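Avidin/streptavidin (Shewanella denitrificans, PDB 3SZJ) binds biotin at one end of an antiparallel beta-barrel, as expected of a member of the avidin family. Local coordinates at residues Ser19-Asn24 / Gly34-Arg39; Cys74-Ser79 / Leu99-Ser104; Ile93-Gln98 / Asp115-Thr120. One frame throughout, in Å; residues are numbered along the deposited sequence. Where two conformers were deposited one is given.

In the fold
All three contacts belong to one eight-stranded antiparallel barrel, each pairing two strands that are neighbours in it, and all three reach the same biotin. Contact 1 grips the ureido carbonyl and one ureido nitrogen; contact 3 takes the other ureido nitrogen and covers the thiophane ring; contact 2 lies along the sulfur and the valeryl tail. Contacts 1 and 3, with centres about 11 Å apart, meet inside the barrel where Tyr36 OH lies 3.4 Å from Phe117 CZ. Contacts 2 and 3 share strand 91-101 and join where Thr78 and Ser79 adjoin Trp97 and Gln98. Contacts 1 and 2, about 17 Å between centres, do not touch, and biotin bridges them.

Contact 1: Ser19-Asn24 / Gly34-Arg39; sequences STLYIN and GSYINR. With BTN (biotin), chain C.
The ureido end of the biotin pocket is built on this beta hairpin, whose strands 20-24 and 34-37 run antiparallel, and Ser19, Tyr36 and Asn38 supply its polar groups. Biotin O3 accepts from two hydroxyls, Ser19 OG and Tyr36 OH, each 2.7 Å away, and Asn15 from the neighbouring strand also bonds to the ligand. Ser19 OG does double duty, since it also receives the backbone N-H of Arg39 at 2.9 Å in a nearly straight bond (171°). With CG anti to its backbone N (chi1 171°), Asn38 brings OD1 to biotin N2, accepting at 2.9 Å; Ala40 N bonds to the same oxygen. Tyr36 leans back beneath the partner strand: Thr20 O sits 3.7 Å above the plane of its ring, toward the rim, while O3 of biotin meets the ring at its edge.

On the other side of the sheet, Arg39 lays its guanidinium over Ile37 CG2 and gives an in-plane N-H from NH1 to Thr20 OG1 at 2.9 Å; NH1 also bonds to Gly18 O. A water joins Arg39 NH2 to Tyr22 OH, and Ile37 CD1 touches the edge of the Tyr22 ring at CE1, 4.0 Å away. With two hydroxyls donating to O3, the ureido oxygen would be polarised toward oxyanion character, as in avidin and streptavidin.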
loop_
_atom_site.group_PDB
_atom_site.type_symbol
_atom_site.label_atom_id
_atom_site.label_comp_id
_atom_site.label_asym_id
_atom_site.label_seq_id
_atom_site.Cartn_x
_atom_site.Cartn_y
_atom_site.Cartn_z
ATOM N N SER A 19 -11.037 -12.646 8.106
ATOM C CA SER A 19 -9.592 -12.475 8.000
ATOM C C SER A 19 -9.099 -11.563 9.104
ATOM O O SER A 19 -9.801 -10.632 9.518
ATOM C CB SER A 19 -9.216 -11.866 6.646
ATOM O OG SER A 19 -9.696 -12.696 5.603
ATOM N N THR A 20 -7.878 -11.809 9.580
ATOM C CA THR A 20 -7.334 -11.037 10.690
ATOM C C THR A 20 -6.096 -10.249 10.294
ATOM O O THR A 20 -5.180 -10.803 9.691
ATOM C CB THR A 20 -6.976 -11.961 11.848
ATOM O OG1 THR A 20 -8.143 -12.691 12.230
ATOM C CG2 THR A 20 -6.495 -11.147 13.047
ATOM N N LEU A 21 -6.093 -8.958 10.643
ATOM C CA LEU A 21 -4.904 -8.112 10.588
ATOM C C LEU A 21 -4.337 -7.981 11.980
ATOM O O LEU A 21 -5.044 -7.550 12.898
ATOM C CB LEU A 21 -5.249 -6.694 10.074
ATOM C CG LEU A 21 -4.132 -5.645 10.251
ATOM C CD1 LEU A 21 -2.939 -5.930 9.300
ATOM C CD2 LEU A 21 -4.700 -4.246 9.989
ATOM N N TYR A 22 -3.063 -8.318 12.123
ATOM C CA TYR A 22 -2.342 -8.075 13.373
ATOM C C TYR A 22 -1.384 -6.925 13.130
ATOM O O TYR A 22 -0.435 -7.060 12.350
ATOM C CB TYR A 22 -1.526 -9.307 13.807
ATOM C CG TYR A 22 -2.347 -10.508 14.188
ATOM C CD1 TYR A 22 -2.401 -11.632 13.370
ATOM C CD2 TYR A 22 -3.034 -10.529 15.397
ATOM C CE1 TYR A 22 -3.155 -12.746 13.746
ATOM C CE2 TYR A 22 -3.774 -11.619 15.777
ATOM C CZ TYR A 22 -3.844 -12.716 14.958
ATOM O OH TYR A 22 -4.588 -13.810 15.371
ATOM N N ILE A 23 -1.632 -5.780 13.774
ATOM C CA ILE A 23 -0.663 -4.703 13.733
ATOM C C ILE A 23 0.327 -4.931 14.868
ATOM O O ILE A 23 -0.043 -4.850 16.066
ATOM C CB ILE A 23 -1.353 -3.331 13.872
ATOM C CG1 ILE A 23 -2.412 -3.134 12.768
ATOM C CG2 ILE A 23 -0.283 -2.221 13.837
ATOM C CD1 ILE A 23 -3.140 -1.741 12.785
ATOM N N ASN A 24 1.566 -5.251 14.494
ATOM C CA ASN A 24 2.592 -5.538 15.500
ATOM C C ASN A 24 3.396 -4.358 15.998
ATOM O O ASN A 24 3.758 -4.318 17.174
ATOM C CB ASN A 24 3.584 -6.630 15.056
ATOM C CG ASN A 24 2.957 -8.008 14.953
ATOM O OD1 ASN A 24 2.091 -8.391 15.757
ATOM N ND2 ASN A 24 3.410 -8.776 13.973
ATOM N N GLY A 34 3.235 -5.828 10.503
ATOM C CA GLY A 34 2.302 -6.773 11.117
ATOM C C GLY A 34 2.236 -8.059 10.332
ATOM O O GLY A 34 3.157 -8.405 9.549
ATOM N N SER A 35 1.150 -8.779 10.568
ATOM C CA SER A 35 0.908 -10.007 9.828
ATOM C C SER A 35 -0.583 -10.121 9.519
ATOM O O SER A 35 -1.414 -9.446 10.127
ATOM C CB SER A 35 1.416 -11.208 10.614
ATOM O OG SER A 35 0.635 -11.388 11.762
ATOM N N TYR A 36 -0.927 -10.943 8.526
ATOM C CA TYR A 36 -2.303 -11.026 8.060
ATOM C C TYR A 36 -2.652 -12.483 7.836
ATOM O O TYR A 36 -1.843 -13.227 7.252
ATOM C CB TYR A 36 -2.420 -10.282 6.724
ATOM C CG TYR A 36 -3.841 -9.980 6.307
ATOM C CD1 TYR A 36 -4.600 -10.918 5.578
ATOM C CD2 TYR A 36 -4.432 -8.753 6.632
ATOM C CE1 TYR A 36 -5.924 -10.634 5.204
ATOM C CE2 TYR A 36 -5.729 -8.463 6.263
ATOM C CZ TYR A 36 -6.480 -9.394 5.563
ATOM O OH TYR A 36 -7.761 -9.062 5.194
ATOM N N ILE A 37 -3.858 -12.880 8.258
ATOM C CA ILE A 37 -4.342 -14.243 7.966
ATOM C C ILE A 37 -5.625 -14.111 7.173
ATOM O O ILE A 37 -6.611 -13.548 7.672
ATOM C CB ILE A 37 -4.598 -15.075 9.256
ATOM C CG1 ILE A 37 -3.308 -15.241 10.069
ATOM C CG2 ILE A 37 -5.210 -16.444 8.905
ATOM C CD1 ILE A 37 -3.533 -15.956 11.413
ATOM N N ASN A 38 -5.608 -14.605 5.935
ATOM C CA ASN A 38 -6.763 -14.554 5.057
ATOM C C ASN A 38 -7.670 -15.746 5.320
ATOM O O ASN A 38 -7.206 -16.899 5.383
ATOM C CB ASN A 38 -6.247 -14.592 3.596
ATOM C CG ASN A 38 -7.344 -14.769 2.585
ATOM O OD1 ASN A 38 -8.394 -14.131 2.663
ATOM N ND2 ASN A 38 -7.099 -15.651 1.588
ATOM N N ARG A 39 -8.970 -15.460 5.414
ATOM C CA ARG A 39 -10.001 -16.512 5.563
ATOM C C ARG A 39 -11.164 -16.322 4.593
ATOM O O ARG A 39 -12.244 -16.890 4.808
ATOM C CB ARG A 39 -10.495 -16.608 7.010
ATOM C CG ARG A 39 -9.375 -16.950 7.971
ATOM C CD ARG A 39 -9.892 -17.267 9.359
ATOM N NE ARG A 39 -8.804 -17.483 10.311
ATOM C CZ ARG A 39 -8.200 -16.522 11.002
ATOM N NH1 ARG A 39 -8.564 -15.248 10.845
ATOM N NH2 ARG A 39 -7.217 -16.828 11.845
HETATM C C11 BTN C . -4.594 -14.348 -3.491
HETATM O O11 BTN C . -5.654 -14.989 -3.656
HETATM O O12 BTN C . -4.031 -13.830 -4.472
HETATM C C10 BTN C . -3.991 -14.194 -2.122
HETATM C C9 BTN C . -5.067 -13.946 -1.049
HETATM C C8 BTN C . -5.835 -12.649 -1.264
HETATM C C7 BTN C . -6.903 -12.390 -0.197
HETATM C C2 BTN C . -7.654 -11.069 -0.446
HETATM S S1 BTN C . -6.807 -9.703 0.046
HETATM C C6 BTN C . -8.308 -8.709 -0.153
HETATM C C5 BTN C . -9.455 -9.524 0.373
HETATM N N1 BTN C . -9.646 -9.383 1.796
HETATM C C3 BTN C . -9.377 -10.541 2.407
HETATM O O3 BTN C . -9.347 -10.708 3.784
HETATM N N2 BTN C . -9.116 -11.541 1.561
HETATM C C4 BTN C . -9.030 -10.986 0.213
HETATM O O HOH W 1 -6.385 -15.176 13.813
#

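Contact 2: Cys74-Ser79 / Leu99-Ser104; sequences CNSITS and LVVNGS. With BTN (biotin), chain C.
Asn75 and Asn102 are joined twice: the backbone N of Asn102 gives its hydrogen to Asn75 O at 2.8 Å, and Asn102 ND2 reaches Asn75 OD1 at 2.9 Å. In the second bond the N-H lies in the amide plane of Asn102 but comes in above the carbonyl plane of Asn75, the two amides being turned 73° apart. Asn102 OD1 is taken by the backbone N of Thr59 of the second subunit. Farther along, Ile77 and Val100 exchange a reciprocal pair of backbone bonds. In the conformer described, Ser76 OG, anti to its own carbonyl carbon (chi1 -52°), folds back to donate to Cys74 O at 2.7 Å, and both methyls of Val101 lie beside Ser76 OG.

Leu99 carries the packing on the biotin side. In the conformer described, its CD1 lies between Thr78 OG1 and Ser76 CB, and CD2 comes near C8 and O12 of the biotin tail. Thr78 OG1 also faces biotin S1 at 3.4 Å and is hydrogen-bonded to Trp67 NE1. Near the carboxylate, Cys74 CB comes within 3.6 Å of biotin C10, and its SG is tied by a disulfide to Cys45. On the reverse of the sheet Ile77 and Val100 pack against the second subunit. The hairpin thus meets the biotin tail mainly through van der Waals contact, brings Thr78 OG1 up to the sulfur, and spends its asparagine amides on closing the strand end and tying it to the other subunit.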
loop_
_atom_site.group_PDB
_atom_site.type_symbol
_atom_site.label_atom_id
_atom_site.label_comp_id
_atom_site.label_asym_id
_atom_site.label_seq_id
_atom_site.Cartn_x
_atom_site.Cartn_y
_atom_site.Cartn_z
ATOM N N CYS A 74 0.861 -17.148 -3.459
ATOM C CA CYS A 74 -0.187 -16.779 -4.409
ATOM C C CYS A 74 0.274 -15.752 -5.446
ATOM O O CYS A 74 -0.564 -15.253 -6.219
ATOM C CB CYS A 74 -1.439 -16.277 -3.673
ATOM S SG CYS A 74 -2.265 -17.613 -2.767
ATOM N N ASN A 75 1.581 -15.474 -5.501
ATOM C CA ASN A 75 2.144 -14.700 -6.633
ATOM C C ASN A 75 1.526 -13.293 -6.752
ATOM O O ASN A 75 1.391 -12.752 -7.854
ATOM C CB ASN A 75 1.888 -15.493 -7.946
ATOM C CG ASN A 75 3.096 -15.534 -8.869
ATOM O OD1 ASN A 75 4.228 -15.272 -8.466
ATOM N ND2 ASN A 75 2.854 -15.910 -10.118
ATOM N N SER A 76 1.208 -12.674 -5.619
ATOM C CA SER A 76 0.417 -11.449 -5.633
ATOM C C SER A 76 0.684 -10.593 -4.411
ATOM O O SER A 76 1.309 -11.046 -3.456
ATOM C CB SER A 76 -1.076 -11.794 -5.684
ATOM O OG SER A 76 -1.356 -12.683 -6.747
ATOM N N ILE A 77 0.193 -9.347 -4.473
ATOM C CA ILE A 77 0.311 -8.358 -3.390
ATOM C C ILE A 77 -1.028 -7.624 -3.240
ATOM O O ILE A 77 -1.596 -7.165 -4.234
ATOM C CB ILE A 77 1.399 -7.297 -3.703
ATOM C CG1 ILE A 77 2.775 -7.921 -3.923
ATOM C CG2 ILE A 77 1.487 -6.250 -2.583
ATOM C CD1 ILE A 77 3.755 -6.988 -4.609
ATOM N N THR A 78 -1.562 -7.542 -2.012
ATOM C CA THR A 78 -2.754 -6.703 -1.759
ATOM C C THR A 78 -2.364 -5.439 -1.003
ATOM O O THR A 78 -1.507 -5.482 -0.120
ATOM C CB THR A 78 -3.823 -7.477 -0.972
ATOM O OG1 THR A 78 -4.143 -8.643 -1.731
ATOM C CG2 THR A 78 -5.108 -6.629 -0.810
ATOM N N SER A 79 -2.982 -4.325 -1.401
ATOM C CA SER A 79 -2.830 -3.039 -0.738
ATOM C C SER A 79 -4.201 -2.558 -0.273
ATOM O O SER A 79 -5.137 -2.528 -1.063
ATOM C CB SER A 79 -2.249 -2.035 -1.738
ATOM O OG SER A 79 -2.161 -0.729 -1.207
ATOM N N LEU A 99 -5.570 -5.735 -5.515
ATOM C CA LEU A 99 -4.741 -6.938 -5.539
ATOM C C LEU A 99 -4.101 -7.031 -6.923
ATOM O O LEU A 99 -4.813 -7.073 -7.921
ATOM C CB LEU A 99 -5.623 -8.166 -5.233
ATOM C CG LEU A 99 -5.191 -9.638 -5.340
ATOM C CD1 LEU A 99 -3.884 -9.959 -4.655
ATOM C CD2 LEU A 99 -6.290 -10.530 -4.760
ATOM N N VAL A 100 -2.768 -7.035 -6.962
ATOM C CA VAL A 100 -2.029 -7.116 -8.225
ATOM C C VAL A 100 -1.227 -8.425 -8.285
ATOM O O VAL A 100 -0.629 -8.836 -7.291
ATOM C CB VAL A 100 -1.092 -5.881 -8.462
ATOM C CG1 VAL A 100 -0.041 -5.721 -7.342
ATOM C CG2 VAL A 100 -0.461 -5.930 -9.889
ATOM N N VAL A 101 -1.217 -9.042 -9.461
ATOM C CA VAL A 101 -0.614 -10.358 -9.651
ATOM C C VAL A 101 0.676 -10.261 -10.475
ATOM O O VAL A 101 0.738 -9.555 -11.491
ATOM C CB VAL A 101 -1.607 -11.325 -10.334
ATOM C CG1 VAL A 101 -1.021 -12.727 -10.401
ATOM C CG2 VAL A 101 -2.952 -11.356 -9.575
ATOM N N ASN A 102 1.707 -10.973 -10.023
ATOM C CA ASN A 102 2.953 -11.144 -10.796
ATOM C C ASN A 102 2.640 -11.529 -12.243
ATOM O O ASN A 102 1.792 -12.397 -12.491
ATOM C CB ASN A 102 3.767 -12.235 -10.095
ATOM C CG ASN A 102 5.160 -12.451 -10.669
ATOM O OD1 ASN A 102 5.643 -11.685 -11.491
ATOM N ND2 ASN A 102 5.823 -13.519 -10.205
ATOM N N GLY A 103 3.300 -10.863 -13.183
ATOM C CA GLY A 103 3.086 -11.144 -14.600
ATOM C C GLY A 103 1.941 -10.413 -15.282
ATOM O O GLY A 103 1.685 -10.643 -16.469
ATOM N N SER A 104 1.249 -9.525 -14.560
ATOM C CA SER A 104 0.156 -8.752 -15.152
ATOM C C SER A 104 0.634 -7.867 -16.321
ATOM O O SER A 104 1.809 -7.467 -16.369
ATOM C CB SER A 104 -0.537 -7.885 -14.090
ATOM O OG SER A 104 -1.189 -8.705 -13.129
HETATM C C11 BTN C . -4.594 -14.348 -3.491
HETATM O O11 BTN C . -5.654 -14.989 -3.656
HETATM O O12 BTN C . -4.031 -13.830 -4.472
HETATM C C10 BTN C . -3.991 -14.194 -2.122
HETATM C C9 BTN C . -5.067 -13.946 -1.049
HETATM C C8 BTN C . -5.835 -12.649 -1.264
HETATM C C7 BTN C . -6.903 -12.390 -0.197
HETATM C C2 BTN C . -7.654 -11.069 -0.446
HETATM S S1 BTN C . -6.807 -9.703 0.046
HETATM C C6 BTN C . -8.308 -8.709 -0.153
HETATM C C5 BTN C . -9.455 -9.524 0.373
HETATM N N1 BTN C . -9.646 -9.383 1.796
HETATM C C3 BTN C . -9.377 -10.541 2.407
HETATM O O3 BTN C . -9.347 -10.708 3.784
HETATM N N2 BTN C . -9.116 -11.541 1.561
HETATM C C4 BTN C . -9.030 -10.986 0.213
#

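Contact 3: Ile93-Gln98 / Asp115-Thr120. With BTN (biotin), chain C.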
loop_
_atom_site.group_PDB
_atom_site.type_symbol
_atom_site.label_atom_id
_atom_site.label_comp_id
_atom_site.label_asym_id
_atom_site.label_seq_id
_atom_site.Cartn_x
_atom_site.Cartn_y
_atom_site.Cartn_z
ATOM N N ILE A 93 -11.897 -0.257 11.080
ATOM C CA ILE A 93 -11.085 0.316 9.997
ATOM C C ILE A 93 -11.848 0.005 8.710
ATOM O O ILE A 93 -12.011 -1.170 8.349
ATOM C CB ILE A 93 -9.641 -0.261 9.932
ATOM C CG1 ILE A 93 -8.878 -0.098 11.256
ATOM C CG2 ILE A 93 -8.852 0.389 8.767
ATOM C CD1 ILE A 93 -7.588 -0.881 11.276
ATOM N N SER A 94 -12.294 1.051 8.018
ATOM C CA SER A 94 -13.008 0.863 6.751
ATOM C C SER A 94 -12.040 1.089 5.588
ATOM O O SER A 94 -11.361 2.124 5.533
ATOM C CB SER A 94 -14.179 1.842 6.672
ATOM O OG SER A 94 -14.872 1.684 5.449
ATOM N N THR A 95 -11.964 0.113 4.667
ATOM C CA THR A 95 -10.897 0.121 3.654
ATOM C C THR A 95 -11.414 -0.182 2.248
ATOM O O THR A 95 -12.494 -0.796 2.067
ATOM C CB THR A 95 -9.811 -0.962 3.941
ATOM O OG1 THR A 95 -10.347 -2.265 3.690
ATOM C CG2 THR A 95 -9.242 -0.867 5.373
ATOM N N LEU A 96 -10.615 0.231 1.259
ATOM C CA LEU A 96 -10.755 -0.240 -0.121
ATOM C C LEU A 96 -9.431 -0.907 -0.455
ATOM O O LEU A 96 -8.350 -0.394 -0.109
ATOM C CB LEU A 96 -11.000 0.916 -1.075
ATOM C CG LEU A 96 -12.305 1.678 -0.820
ATOM C CD1 LEU A 96 -12.382 2.822 -1.804
ATOM C CD2 LEU A 96 -13.529 0.740 -0.978
ATOM N N TRP A 97 -9.492 -2.048 -1.135
ATOM C CA TRP A 97 -8.252 -2.778 -1.474
ATOM C C TRP A 97 -8.047 -3.010 -2.967
ATOM O O TRP A 97 -9.006 -2.989 -3.757
ATOM C CB TRP A 97 -8.134 -4.115 -0.741
ATOM C CG TRP A 97 -9.293 -5.084 -0.894
ATOM C CD1 TRP A 97 -10.342 -5.245 -0.037
ATOM C CD2 TRP A 97 -9.493 -6.021 -1.964
ATOM N NE1 TRP A 97 -11.205 -6.209 -0.527
ATOM C CE2 TRP A 97 -10.701 -6.712 -1.701
ATOM C CE3 TRP A 97 -8.753 -6.348 -3.118
ATOM C CZ2 TRP A 97 -11.195 -7.724 -2.552
ATOM C CZ3 TRP A 97 -9.241 -7.325 -3.965
ATOM C CH2 TRP A 97 -10.463 -8.008 -3.678
ATOM N N GLN A 98 -6.781 -3.276 -3.328
ATOM C CA GLN A 98 -6.361 -3.581 -4.684
ATOM C C GLN A 98 -5.413 -4.771 -4.602
ATOM O O GLN A 98 -4.523 -4.787 -3.753
ATOM C CB GLN A 98 -5.623 -2.378 -5.299
ATOM C CG GLN A 98 -6.485 -1.139 -5.407
ATOM C CD GLN A 98 -5.832 -0.012 -6.213
ATOM O OE1 GLN A 98 -4.636 0.257 -6.084
ATOM N NE2 GLN A 98 -6.643 0.693 -6.974
ATOM N N ASP A 115 -13.180 -3.876 2.363
ATOM C CA ASP A 115 -13.168 -4.640 3.628
ATOM C C ASP A 115 -13.390 -3.671 4.779
ATOM O O ASP A 115 -12.837 -2.568 4.792
ATOM C CB ASP A 115 -11.810 -5.275 3.914
ATOM C CG ASP A 115 -11.529 -6.557 3.109
ATOM O OD1 ASP A 115 -12.473 -7.194 2.556
ATOM O OD2 ASP A 115 -10.330 -6.929 3.062
ATOM N N VAL A 116 -14.183 -4.096 5.759
ATOM C CA VAL A 116 -14.317 -3.367 7.015
ATOM C C VAL A 116 -13.853 -4.297 8.116
ATOM O O VAL A 116 -14.365 -5.434 8.228
ATOM C CB VAL A 116 -15.770 -2.968 7.285
ATOM C CG1 VAL A 116 -16.158 -1.770 6.411
ATOM C CG2 VAL A 116 -16.696 -4.159 7.061
ATOM N N PHE A 117 -12.868 -3.826 8.892
ATOM C CA PHE A 117 -12.292 -4.569 10.017
ATOM C C PHE A 117 -12.813 -4.015 11.338
ATOM O O PHE A 117 -12.917 -2.788 11.505
ATOM C CB PHE A 117 -10.760 -4.432 10.020
ATOM C CG PHE A 117 -10.076 -5.013 8.816
ATOM C CD1 PHE A 117 -10.004 -4.294 7.620
ATOM C CD2 PHE A 117 -9.540 -6.298 8.855
ATOM C CE1 PHE A 117 -9.357 -4.819 6.510
ATOM C CE2 PHE A 117 -8.890 -6.825 7.733
ATOM C CZ PHE A 117 -8.815 -6.078 6.558
ATOM N N SER A 118 -13.115 -4.913 12.272
ATOM C CA SER A 118 -13.542 -4.523 13.609
ATOM C C SER A 118 -12.507 -4.965 14.627
ATOM O O SER A 118 -11.902 -6.028 14.483
ATOM C CB SER A 118 -14.860 -5.222 13.940
ATOM O OG SER A 118 -15.877 -4.801 13.050
ATOM N N GLN A 119 -12.314 -4.164 15.678
ATOM C CA GLN A 119 -11.411 -4.568 16.768
ATOM C C GLN A 119 -11.797 -5.957 17.293
ATOM O O GLN A 119 -12.987 -6.319 17.333
ATOM C CB GLN A 119 -11.456 -3.534 17.895
ATOM C CG GLN A 119 -12.750 -3.564 18.717
ATOM C CD GLN A 119 -12.675 -2.642 19.916
ATOM O OE1 GLN A 119 -12.657 -1.425 19.770
ATOM N NE2 GLN A 119 -12.588 -3.220 21.106
ATOM N N THR A 120 -10.798 -6.748 17.655
ATOM C CA THR A 120 -11.055 -8.073 18.232
ATOM C C THR A 120 -9.994 -8.436 19.254
ATOM O O THR A 120 -8.841 -8.034 19.123
ATOM C CB THR A 120 -11.147 -9.193 17.139
ATOM O OG1 THR A 120 -11.593 -10.419 17.741
ATOM C CG2 THR A 120 -9.796 -9.435 16.464
HETATM C C11 BTN C . -4.594 -14.348 -3.491
HETATM O O11 BTN C . -5.654 -14.989 -3.656
HETATM O O12 BTN C . -4.031 -13.830 -4.472
HETATM C C10 BTN C . -3.991 -14.194 -2.122
HETATM C C9 BTN C . -5.067 -13.946 -1.049
HETATM C C8 BTN C . -5.835 -12.649 -1.264
HETATM C C7 BTN C . -6.903 -12.390 -0.197
HETATM C C2 BTN C . -7.654 -11.069 -0.446
HETATM S S1 BTN C . -6.807 -9.703 0.046
HETATM C C6 BTN C . -8.308 -8.709 -0.153
HETATM C C5 BTN C . -9.455 -9.524 0.373
HETATM N N1 BTN C . -9.646 -9.383 1.796
HETATM C C3 BTN C . -9.377 -10.541 2.407
HETATM O O3 BTN C . -9.347 -10.708 3.784
HETATM N N2 BTN C . -9.116 -11.541 1.561
HETATM C C4 BTN C . -9.030 -10.986 0.213
#
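Strands 93-98 and 115-119 run antiparallel, their axes approaching to 4.7 Å, with Ile93-Phe117 and Thr95-Asp115 as hydrogen-bonded pairs on either side of the non-hydrogen-bonded pair Ser94-Val116. Asp115 O is gripped by two donors of one residue: Thr95 N arrives nearly in line with the carbonyl, and Thr95 OG1 adds a bond of 2.7 Å from a more bent direction. That second bond is possible because OG1 sits between the backbone N and the carbonyl carbon (chi1 71°), which turns the hydroxyl across to the partner strand.

The Asp115 carboxylate points into the barrel, where OD2 accepts from biotin N1 at 2.8 Å along an almost straight N-H (175°). OD2 is also bonded to Trp80 NE1, and OD1 to Gln16 NE2, so both oxygens are held and the group is steadied for the ureido ring. Trp97 lies next to it, its indole plane 43° from that of the carboxylate and its CD1 3.5 Å from Asp115 OD2. One indole face carries the thiophane ring, with biotin C6 centred 3.4 Å above the plane. Phe117 turns the edge of its ring to Ile93 O and sets CE1 3.9 Å from Thr95 OG1, while Ile93 CB meets Phe117 CB at 4.3 Å. On the opposite face of the sheet, in the conformer described, Val116 CG1 rests against Ser94 OG. An aspartate receiving a ureido N-H beside a tryptophan that covers the thiophane ring is a hallmark of the biotin site in the avidin-family barrel.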